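Local coordinates for protein CEP104 (Gallus gallus, PDB 5JO8) that is a centriolar protein whose TOG domain, the part described here, probably binds tubulin or microtubules, as TOG domains of other proteins do, at residues N184-T187 against H188-M191; H130-E133 against K134-G138; V73-P76 against K77-R81; R32-S35 against P36-V40; V194-V197 against E198-K202. All blocks are in the same frame, centred on the assembly; numbering follows the deposited sequence. Where two conformers were deposited one is given.

Contact 1: N184-T187 against H188-M191; sequences NSPT and HLAM
Ser-185 and Ala-190 meet where the chain turns into a helix: the hydroxyl OG lies 3.6 Å from the methyl CB of Ala-190, a polar atom resting on a carbon. The same methyl also leans on the carbonyl O of Pro-186, which takes the first bond of the helix, from Ala-190 N at 2.8 Å and close to the line of the C=O. One residue on, Thr-187 O receives Met-191 N at 2.8 Å, with a nearly straight N-H...O angle of 168°. Met-191 CB lies 3.4 Å from the same oxygen. Pro-186 CB and Leu-189 CB touch loosely at 4.1 Å.

The second shell fixes the approach. Ser-185 OG stands between its backbone N and carbonyl carbon (chi1 59°) and is hydrogen-bonded to Lys-182 O, while the backbone O of Ser-185 pairs with His-226. Met-191 and Ala-190 both touch Val-231, which ties this end to helix 229-245. The whole is an example of a helix N-terminus with proline at the N-cap, the loop-to-helix entry of helix 187-204 in an all-helical TOG domain.

Contact 2: H130-E133 against K134-G138; sequences HCVE and KTLPG
Val-132 O is gripped by two backbone donors at once. Leu-136 N reaches it at 2.9 Å nearly head-on, as in a regular helix, while Thr-135 N, at 3.2 Å, comes from above the carbonyl plane, 64° out of it. Beside this forked bond Thr-135 turns its hydroxyl back along the helix: with OG1 placed between the backbone N and the carbonyl carbon (chi1 62°), it donates to Cys-131 O at 2.8 Å, an oxygen that the backbone N of Thr-135 reaches only weakly. The side chain thus makes up much of what the main chain leaves to Cys-131 O.

The irregularity is consistent with Pro-137, two residues after Thr-135, which has no N-H to offer; its CD sits 3.2 Å from Glu-133 O, where a donor would normally stand, and the helix is kinked here.

A turn earlier, His-130 and Lys-134 make a CH-pi contact. Lys-134 CG lies over one face of the imidazole, 3.7 Å from the ring centre and 18° off its normal, and because the chain bends at chi2 its CE also returns to within 3.6 Å of His-130 CE1. The ammonium itself lies beyond the ring.

In the fold, Cys-131 packs against Ile-88 of helix 77-94 and against Ile-113 and Ile-114 of helix 100-121, whereas Val-132 and Leu-136 turn to Val-173 of helix 173-177. Helix 125-142 is thereby wedged between earlier and later helices of the chain.

Contact 3: V73-P76 against K77-R81; sequences VSTP and KEDLR
Two first torsions bring Thr-75 and Leu-80 together: the chi1 of Thr-75, -55°, sets OG1 beside the backbone N and thereby puts CG2 anti to that N, and Leu-80 turns CG to lie beside its own N (chi1 -63°). CG2 of Thr-75 then rests 3.7 Å from Leu-80 CG, while the two leucine methyls divide the work, CD2 against Thr-75 CB and CD1 at 3.4 Å from Thr-75 O. Thr-75 OG1 is occupied by Ser-72 O. Replacing Leu-80 by an alanine would probably leave the threonine methyl without its partner and open a gap beneath this turn.

Pro-76, at the N-cap, accepts Leu-80 N through its carbonyl O at 3.1 Å, in the carbonyl plane. OD2 of Asp-79 touches the proline ring, 3.6 Å from Pro-76 CG. Lys-77 folds back toward the loop, its NZ bound to His-121 O and joined to Val-73 O by one water at 2.8 Å from each; a second water links Val-73 O to Thr-75 O. Within the helix, NE and NH2 of Arg-81 both clasp Glu-78 OE1, NH2 at 2.7 Å.

The chemistry implies an exposed helix start secured in two ways, by an apolar plug beneath it and by a hydrated lysine gathering loop carbonyls.

Contact 4: R32-S35 against P36-V40; sequences REAS and PAIEV
Ile-38 lays its longer branch over the carbonyl of Ala-34: CG1 is 3.3 Å from Ala-34 O, and CD1 reaches on to the alanine methyl, 4.2 Å from Ala-34 CB. The branch gets there because CG1 lies beside the backbone N of its own residue (chi1 -71°), which points it back toward the preceding turn, while CG2 takes the position opposite that N. Beneath it, Ile-38 N donates to Ala-34 O at 2.8 Å, so one oxygen is both bonded by an amide and covered by hydrocarbon. A glycine in place of Ile-38 would probably uncover that carbonyl and leave the Ala-34 methyl without its apolar cover from this side.

This is a junction between two short helices, 28-33 and 35-41, in an all-helical TOG domain: Ala-34 departs from helical geometry after the first and serves as N-cap of the second. Pro-36 fits this place, since a proline in the first turn of a helix need supply no amide hydrogen to a preceding turn. Its ring is set close against Ser-35, with CD only 3.4 Å from Ser-35 CB, a tight pair for two carbons.

The next backbone bond runs from Glu-39 N to Ser-35 O, also 2.8 Å, the donor tilted 19° from the carbonyl plane. Ser-35 OG turns the other way and binds Leu-31 O in the preceding helix. Ala-34, Ala-37 and Ile-38 all touch Val-46 of helix 43-49, and on helix 77-94 Phe-89 receives Ala-34 while Ala-86 receives Ala-37.

Contact 5: V194-V197 against E198-K202; sequences VELV and ECLLK
Leu-196 and Leu-200, one turn apart on helix 187-204, belong to its tightly packed side. Their methyls CD2 and CD1 are 4.5 Å apart, a light touch, but Leu-200 also folds CB over Leu-196 O at 3.4 Å, alongside the bond that its own N gives that oxygen. Against the backbone the next fit is closer: Leu-201 CB lies 3.0 Å from Val-197 O, which also takes Leu-201 N at 2.8 Å. Helices 173-177 and 213-223 press on this side, Leu-177 against both Leu-196 and Val-197, and Phe-219 against Val-197.

The looser side carries the charges. Glu-198 extends its chain with CG opposite the backbone N (chi1 -179°), and its carboxylate is held mainly by Arg-237 of helix 229-245, in a salt bridge to OE1. A water bridges side chain and backbone, donating to Glu-198 OE2 at 2.8 Å and to Glu-195 O at 2.9 Å. Lys-202 NZ approaches OE1 only as a long ion pair, 3.9 Å away.

The chemistry implies an amphipathic helix: leucine and valine fill the interior, while one partly exposed carboxylate, probably kept ionised by its arginine, links this helix to its neighbour and, through water, to its own backbone.

Overall arrangement
The five contacts are local turns spread in series along one elongated, all-helical chain, and they sample it from near its N-terminus to helix 187-204. Contacts 4 and 3 lie on the same side of the chain's centre, with centres about 18 Å apart and nearest atoms about 6 Å. Contact 2 is closest to the middle, its centre about 7 Å from that of the chain. Contacts 1 and 5 share helix 187-204, their centres about 15 Å apart. Contacts 3 and 5 lie on opposite sides of the chain's centre, about 38 Å between centres. Helix 77-94 starts in contact 3 and packs against residues of both contact 2 and contact 4, whereas helix 229-245 touches contacts 1 and 5.

Contact 1: N184-T187 against H188-M191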
# COMPACT_ATOMS: atom_id res chain seq x y z
N ASN A 184 -17.52 -9.92 -1.40
CA ASN A 184 -17.75 -9.81 -2.83
C ASN A 184 -16.68 -8.97 -3.52
O ASN A 184 -16.79 -8.67 -4.71
CB ASN A 184 -19.12 -9.17 -3.07
CG ASN A 184 -19.25 -7.82 -2.40
OD1 ASN A 184 -19.41 -7.74 -1.18
ND2 ASN A 184 -19.17 -6.76 -3.18
N SER A 185 -15.64 -8.59 -2.78
CA SER A 185 -14.55 -7.80 -3.34
C SER A 185 -13.92 -8.50 -4.54
O SER A 185 -13.89 -9.74 -4.61
CB SER A 185 -13.48 -7.54 -2.28
OG SER A 185 -12.97 -8.76 -1.77
N PRO A 186 -13.42 -7.71 -5.51
CA PRO A 186 -12.81 -8.27 -6.72
C PRO A 186 -11.72 -9.29 -6.41
O PRO A 186 -10.91 -9.09 -5.50
CB PRO A 186 -12.22 -7.04 -7.41
CG PRO A 186 -13.11 -5.93 -6.98
CD PRO A 186 -13.48 -6.24 -5.55
N THR A 187 -11.73 -10.39 -7.15
CA THR A 187 -10.86 -11.52 -6.86
C THR A 187 -9.37 -11.17 -6.82
O THR A 187 -8.69 -11.51 -5.87
CB THR A 187 -11.10 -12.65 -7.87
OG1 THR A 187 -12.49 -13.02 -7.80
CG2 THR A 187 -10.23 -13.86 -7.54
N HIS A 188 -8.87 -10.48 -7.85
CA HIS A 188 -7.45 -10.13 -7.87
C HIS A 188 -7.08 -9.24 -6.69
O HIS A 188 -6.06 -9.48 -6.03
CB HIS A 188 -7.08 -9.45 -9.19
CG HIS A 188 -7.12 -10.37 -10.36
ND1 HIS A 188 -7.57 -9.97 -11.61
CD2 HIS A 188 -6.78 -11.67 -10.48
CE1 HIS A 188 -7.50 -10.99 -12.44
NE2 HIS A 188 -7.02 -12.04 -11.78
N LEU A 189 -7.90 -8.25 -6.42
CA LEU A 189 -7.70 -7.36 -5.28
C LEU A 189 -7.68 -8.16 -3.98
O LEU A 189 -6.81 -7.96 -3.13
CB LEU A 189 -8.83 -6.34 -5.23
CG LEU A 189 -8.66 -5.19 -4.26
CD1 LEU A 189 -7.48 -4.32 -4.68
CD2 LEU A 189 -9.96 -4.38 -4.18
N ALA A 190 -8.64 -9.06 -3.81
CA ALA A 190 -8.75 -9.81 -2.57
C ALA A 190 -7.57 -10.74 -2.39
O ALA A 190 -7.01 -10.85 -1.30
CB ALA A 190 -10.04 -10.61 -2.55
N MET A 191 -7.21 -11.43 -3.46
CA MET A 191 -6.07 -12.34 -3.43
C MET A 191 -4.79 -11.62 -3.07
O MET A 191 -4.01 -12.09 -2.25
CB MET A 191 -5.91 -13.04 -4.78
CG MET A 191 -6.81 -14.24 -4.97
SD MET A 191 -6.51 -15.50 -3.72
CE MET A 191 -4.79 -15.90 -4.02

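Contact 2: H130-E133 against K134-G138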
# COMPACT_ATOMS: atom_id res chain seq x y z
N HIS A 130 2.46 11.17 6.01
CA HIS A 130 1.69 11.76 4.92
C HIS A 130 1.99 11.04 3.59
O HIS A 130 1.07 10.71 2.83
CB HIS A 130 2.01 13.25 4.80
CG HIS A 130 1.37 13.91 3.63
ND1 HIS A 130 0.11 14.47 3.69
CD2 HIS A 130 1.82 14.12 2.37
CE1 HIS A 130 -0.19 14.99 2.51
NE2 HIS A 130 0.83 14.79 1.69
N CYS A 131 3.27 10.79 3.31
CA CYS A 131 3.65 10.13 2.05
C CYS A 131 3.00 8.77 1.92
O CYS A 131 2.48 8.42 0.85
CB CYS A 131 5.16 9.95 1.93
SG CYS A 131 6.08 11.50 1.82
N VAL A 132 3.06 7.99 2.99
CA VAL A 132 2.50 6.64 2.98
C VAL A 132 0.97 6.70 2.90
O VAL A 132 0.37 6.01 2.08
CB VAL A 132 2.96 5.81 4.19
CG1 VAL A 132 2.31 4.42 4.16
CG2 VAL A 132 4.48 5.67 4.20
N GLU A 133 0.34 7.52 3.72
CA GLU A 133 -1.12 7.56 3.76
C GLU A 133 -1.73 8.02 2.43
O GLU A 133 -2.80 7.56 2.05
CB GLU A 133 -1.62 8.46 4.89
CG GLU A 133 -1.29 7.97 6.29
CD GLU A 133 -2.11 6.75 6.71
OE1 GLU A 133 -3.03 6.35 5.97
OE2 GLU A 133 -1.83 6.19 7.79
N LYS A 134 -1.05 8.92 1.73
CA LYS A 134 -1.59 9.45 0.48
C LYS A 134 -1.40 8.51 -0.71
O LYS A 134 -2.04 8.69 -1.74
CB LYS A 134 -0.98 10.82 0.16
CG LYS A 134 -1.38 11.93 1.14
CD LYS A 134 -2.89 12.11 1.15
CE LYS A 134 -3.30 13.11 2.22
NZ LYS A 134 -4.77 13.29 2.29
N THR A 135 -0.50 7.54 -0.58
CA THR A 135 -0.15 6.69 -1.71
C THR A 135 -0.54 5.22 -1.55
O THR A 135 -0.83 4.55 -2.54
CB THR A 135 1.35 6.77 -2.04
OG1 THR A 135 2.12 6.30 -0.92
CG2 THR A 135 1.74 8.22 -2.34
N LEU A 136 -0.53 4.73 -0.32
CA LEU A 136 -0.84 3.31 -0.10
C LEU A 136 -2.20 2.88 -0.67
O LEU A 136 -2.28 1.80 -1.26
CB LEU A 136 -0.70 2.95 1.38
CG LEU A 136 -0.86 1.47 1.74
CD1 LEU A 136 0.09 0.57 0.93
CD2 LEU A 136 -0.63 1.30 3.23
N PRO A 137 -3.26 3.69 -0.51
CA PRO A 137 -4.53 3.23 -1.08
C PRO A 137 -4.47 3.03 -2.59
O PRO A 137 -4.99 2.04 -3.12
CB PRO A 137 -5.49 4.35 -0.72
CG PRO A 137 -4.93 4.92 0.54
CD PRO A 137 -3.44 4.89 0.32
N GLY A 138 -3.82 3.95 -3.29
CA GLY A 138 -3.66 3.81 -4.72
C GLY A 138 -2.79 2.62 -5.10
O GLY A 138 -3.06 1.93 -6.09

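Contact 3: V73-P76 against K77-R81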
# COMPACT_ATOMS: atom_id res chain seq x y z
N VAL A 73 20.27 21.93 1.48
CA VAL A 73 19.83 21.80 2.86
C VAL A 73 19.49 23.15 3.50
O VAL A 73 18.82 23.19 4.53
CB VAL A 73 20.85 21.03 3.72
CG1 VAL A 73 20.94 19.58 3.26
CG2 VAL A 73 22.22 21.72 3.66
N SER A 74 19.94 24.24 2.89
CA SER A 74 19.64 25.57 3.41
C SER A 74 18.26 26.07 3.02
O SER A 74 17.84 27.14 3.45
CB SER A 74 20.70 26.58 2.94
OG SER A 74 20.71 26.66 1.52
N THR A 75 17.54 25.29 2.22
CA THR A 75 16.19 25.67 1.83
C THR A 75 15.31 25.73 3.07
O THR A 75 15.38 24.83 3.91
CB THR A 75 15.58 24.62 0.87
OG1 THR A 75 16.45 24.42 -0.26
CG2 THR A 75 14.21 25.05 0.39
N PRO A 76 14.50 26.80 3.22
CA PRO A 76 13.60 26.90 4.38
C PRO A 76 12.73 25.67 4.50
O PRO A 76 12.27 25.13 3.48
CB PRO A 76 12.75 28.13 4.06
CG PRO A 76 13.69 29.00 3.27
CD PRO A 76 14.46 28.03 2.40
N LYS A 77 12.52 25.21 5.72
CA LYS A 77 11.77 23.97 5.94
C LYS A 77 10.36 24.00 5.37
O LYS A 77 9.86 22.97 4.90
CB LYS A 77 11.72 23.64 7.43
CG LYS A 77 13.08 23.47 8.08
CD LYS A 77 13.89 22.36 7.42
CE LYS A 77 15.14 22.05 8.23
NZ LYS A 77 16.12 21.21 7.49
N GLU A 78 9.72 25.15 5.40
CA GLU A 78 8.35 25.28 4.91
C GLU A 78 8.30 25.04 3.40
O GLU A 78 7.37 24.41 2.90
CB GLU A 78 7.79 26.67 5.28
CG GLU A 78 6.34 26.91 4.85
CD GLU A 78 5.34 25.99 5.54
OE1 GLU A 78 5.67 25.39 6.59
OE2 GLU A 78 4.21 25.86 5.02
N ASP A 79 9.31 25.54 2.70
CA ASP A 79 9.43 25.34 1.26
C ASP A 79 9.67 23.87 0.95
O ASP A 79 9.09 23.33 0.01
CB ASP A 79 10.59 26.15 0.68
CG ASP A 79 10.36 27.65 0.75
OD1 ASP A 79 9.21 28.08 1.00
OD2 ASP A 79 11.34 28.39 0.55
N LEU A 80 10.55 23.24 1.71
CA LEU A 80 10.78 21.81 1.55
C LEU A 80 9.52 20.98 1.83
O LEU A 80 9.27 19.99 1.14
CB LEU A 80 11.92 21.34 2.43
CG LEU A 80 13.31 21.93 2.13
CD1 LEU A 80 14.20 21.73 3.34
CD2 LEU A 80 13.92 21.29 0.88
N ARG A 81 8.73 21.37 2.83
CA ARG A 81 7.47 20.66 3.10
C ARG A 81 6.49 20.85 1.96
O ARG A 81 5.88 19.89 1.51
CB ARG A 81 6.80 21.19 4.38
CG ARG A 81 7.30 20.62 5.69
CD ARG A 81 6.46 21.15 6.87
NE ARG A 81 6.65 22.58 7.14
CZ ARG A 81 7.58 23.09 7.95
NH1 ARG A 81 8.44 22.28 8.56
NH2 ARG A 81 7.67 24.40 8.13
O HOH W 1 17.39 20.82 5.01
O HOH W 2 16.72 23.91 5.88

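Contact 4: R32-S35 against P36-V40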
# COMPACT_ATOMS: atom_id res chain seq x y z
N ARG A 32 -7.15 24.47 -10.70
CA ARG A 32 -7.47 24.69 -9.30
C ARG A 32 -6.95 23.57 -8.41
O ARG A 32 -6.32 23.82 -7.39
CB ARG A 32 -8.98 24.91 -9.09
CG ARG A 32 -9.87 23.92 -9.82
CD ARG A 32 -11.30 24.01 -9.32
NE ARG A 32 -12.20 23.16 -10.10
CZ ARG A 32 -12.81 23.55 -11.22
NH1 ARG A 32 -13.61 22.72 -11.86
NH2 ARG A 32 -12.61 24.78 -11.68
N GLU A 33 -7.22 22.32 -8.81
CA GLU A 33 -6.82 21.18 -7.99
C GLU A 33 -5.29 21.08 -7.87
O GLU A 33 -4.77 20.76 -6.81
CB GLU A 33 -7.44 19.87 -8.51
CG GLU A 33 -6.93 19.38 -9.86
CD GLU A 33 -7.51 18.03 -10.25
OE1 GLU A 33 -6.81 17.24 -10.93
OE2 GLU A 33 -8.68 17.75 -9.88
N ALA A 34 -4.59 21.39 -8.96
CA ALA A 34 -3.13 21.32 -8.95
C ALA A 34 -2.44 22.63 -8.58
O ALA A 34 -1.23 22.77 -8.78
CB ALA A 34 -2.62 20.81 -10.30
N SER A 35 -3.20 23.59 -8.05
CA SER A 35 -2.63 24.90 -7.68
C SER A 35 -1.39 24.83 -6.78
O SER A 35 -0.39 25.48 -7.08
CB SER A 35 -3.69 25.83 -7.07
OG SER A 35 -4.43 26.49 -8.07
N PRO A 36 -1.44 24.05 -5.68
CA PRO A 36 -0.24 23.99 -4.84
C PRO A 36 0.96 23.41 -5.57
O PRO A 36 2.07 23.90 -5.38
CB PRO A 36 -0.67 23.06 -3.70
CG PRO A 36 -2.14 23.17 -3.65
CD PRO A 36 -2.56 23.31 -5.07
N ALA A 37 0.73 22.40 -6.41
CA ALA A 37 1.78 21.81 -7.23
C ALA A 37 2.31 22.81 -8.26
O ALA A 37 3.50 22.86 -8.51
CB ALA A 37 1.28 20.55 -7.92
N ILE A 38 1.41 23.60 -8.85
CA ILE A 38 1.79 24.63 -9.81
C ILE A 38 2.64 25.69 -9.12
O ILE A 38 3.65 26.14 -9.66
CB ILE A 38 0.56 25.23 -10.50
CG1 ILE A 38 -0.06 24.22 -11.46
CG2 ILE A 38 0.93 26.50 -11.26
CD1 ILE A 38 -1.50 24.53 -11.83
N GLU A 39 2.24 26.05 -7.90
CA GLU A 39 2.98 27.02 -7.11
C GLU A 39 4.41 26.58 -6.84
O GLU A 39 5.32 27.40 -6.76
CB GLU A 39 2.27 27.27 -5.78
CG GLU A 39 1.80 28.70 -5.60
CD GLU A 39 0.90 28.88 -4.41
OE1 GLU A 39 0.34 27.88 -3.92
OE2 GLU A 39 0.75 30.03 -3.95
N VAL A 40 4.60 25.27 -6.71
CA VAL A 40 5.91 24.72 -6.37
C VAL A 40 6.74 24.44 -7.62
O VAL A 40 7.94 24.75 -7.66
CB VAL A 40 5.75 23.44 -5.52
CG1 VAL A 40 7.09 22.74 -5.34
CG2 VAL A 40 5.13 23.77 -4.18

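Contact 5: V194-V197 against E198-K202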
# COMPACT_ATOMS: atom_id res chain seq x y z
N VAL A 194 -4.86 -10.76 0.76
CA VAL A 194 -4.55 -11.85 1.68
C VAL A 194 -3.10 -12.30 1.57
O VAL A 194 -2.47 -12.65 2.57
CB VAL A 194 -5.55 -13.02 1.58
CG1 VAL A 194 -6.91 -12.58 2.08
CG2 VAL A 194 -5.64 -13.55 0.15
N GLU A 195 -2.56 -12.28 0.35
CA GLU A 195 -1.18 -12.69 0.16
C GLU A 195 -0.21 -11.69 0.79
O GLU A 195 0.81 -12.10 1.35
CB GLU A 195 -0.88 -12.87 -1.33
CG GLU A 195 -1.58 -14.04 -1.96
CD GLU A 195 -1.32 -14.10 -3.46
OE1 GLU A 195 -1.07 -13.03 -4.07
OE2 GLU A 195 -1.36 -15.21 -4.01
N LEU A 196 -0.52 -10.40 0.69
CA LEU A 196 0.29 -9.36 1.33
C LEU A 196 0.34 -9.53 2.85
O LEU A 196 1.41 -9.45 3.46
CB LEU A 196 -0.21 -7.97 0.98
CG LEU A 196 0.38 -7.40 -0.31
CD1 LEU A 196 -0.38 -6.17 -0.78
CD2 LEU A 196 1.85 -7.07 -0.10
N VAL A 197 -0.82 -9.76 3.45
CA VAL A 197 -0.89 -10.00 4.88
C VAL A 197 -0.07 -11.24 5.23
O VAL A 197 0.76 -11.20 6.14
CB VAL A 197 -2.35 -10.13 5.38
CG1 VAL A 197 -2.39 -10.56 6.84
CG2 VAL A 197 -3.10 -8.80 5.20
N GLU A 198 -0.29 -12.34 4.50
CA GLU A 198 0.39 -13.58 4.83
C GLU A 198 1.90 -13.38 4.76
O GLU A 198 2.63 -13.83 5.64
CB GLU A 198 -0.00 -14.68 3.85
CG GLU A 198 0.66 -16.02 4.16
CD GLU A 198 0.44 -17.05 3.08
OE1 GLU A 198 0.49 -18.25 3.41
OE2 GLU A 198 0.24 -16.67 1.90
N CYS A 199 2.34 -12.70 3.71
CA CYS A 199 3.75 -12.49 3.47
C CYS A 199 4.38 -11.59 4.53
O CYS A 199 5.39 -11.93 5.15
CB CYS A 199 3.95 -11.89 2.08
SG CYS A 199 5.63 -11.37 1.69
N LEU A 200 3.77 -10.43 4.75
CA LEU A 200 4.32 -9.48 5.71
C LEU A 200 4.22 -9.96 7.15
O LEU A 200 5.09 -9.68 7.97
CB LEU A 200 3.71 -8.09 5.52
CG LEU A 200 4.23 -7.37 4.27
CD1 LEU A 200 3.44 -6.11 3.99
CD2 LEU A 200 5.71 -7.06 4.43
N LEU A 201 3.16 -10.71 7.47
CA LEU A 201 3.02 -11.27 8.80
C LEU A 201 4.17 -12.24 9.11
O LEU A 201 4.77 -12.19 10.19
CB LEU A 201 1.67 -11.97 8.94
CG LEU A 201 1.31 -12.55 10.31
CD1 LEU A 201 1.46 -11.49 11.39
CD2 LEU A 201 -0.11 -13.09 10.25
N LYS A 202 4.48 -13.13 8.17
CA LYS A 202 5.59 -14.06 8.35
C LYS A 202 6.89 -13.32 8.64
O LYS A 202 7.61 -13.66 9.57
CB LYS A 202 5.79 -14.91 7.10
CG LYS A 202 4.74 -15.96 6.84
CD LYS A 202 5.15 -16.77 5.62
CE LYS A 202 4.01 -17.63 5.13
NZ LYS A 202 4.40 -18.37 3.90
O HOH W 3 1.78 -14.72 0.54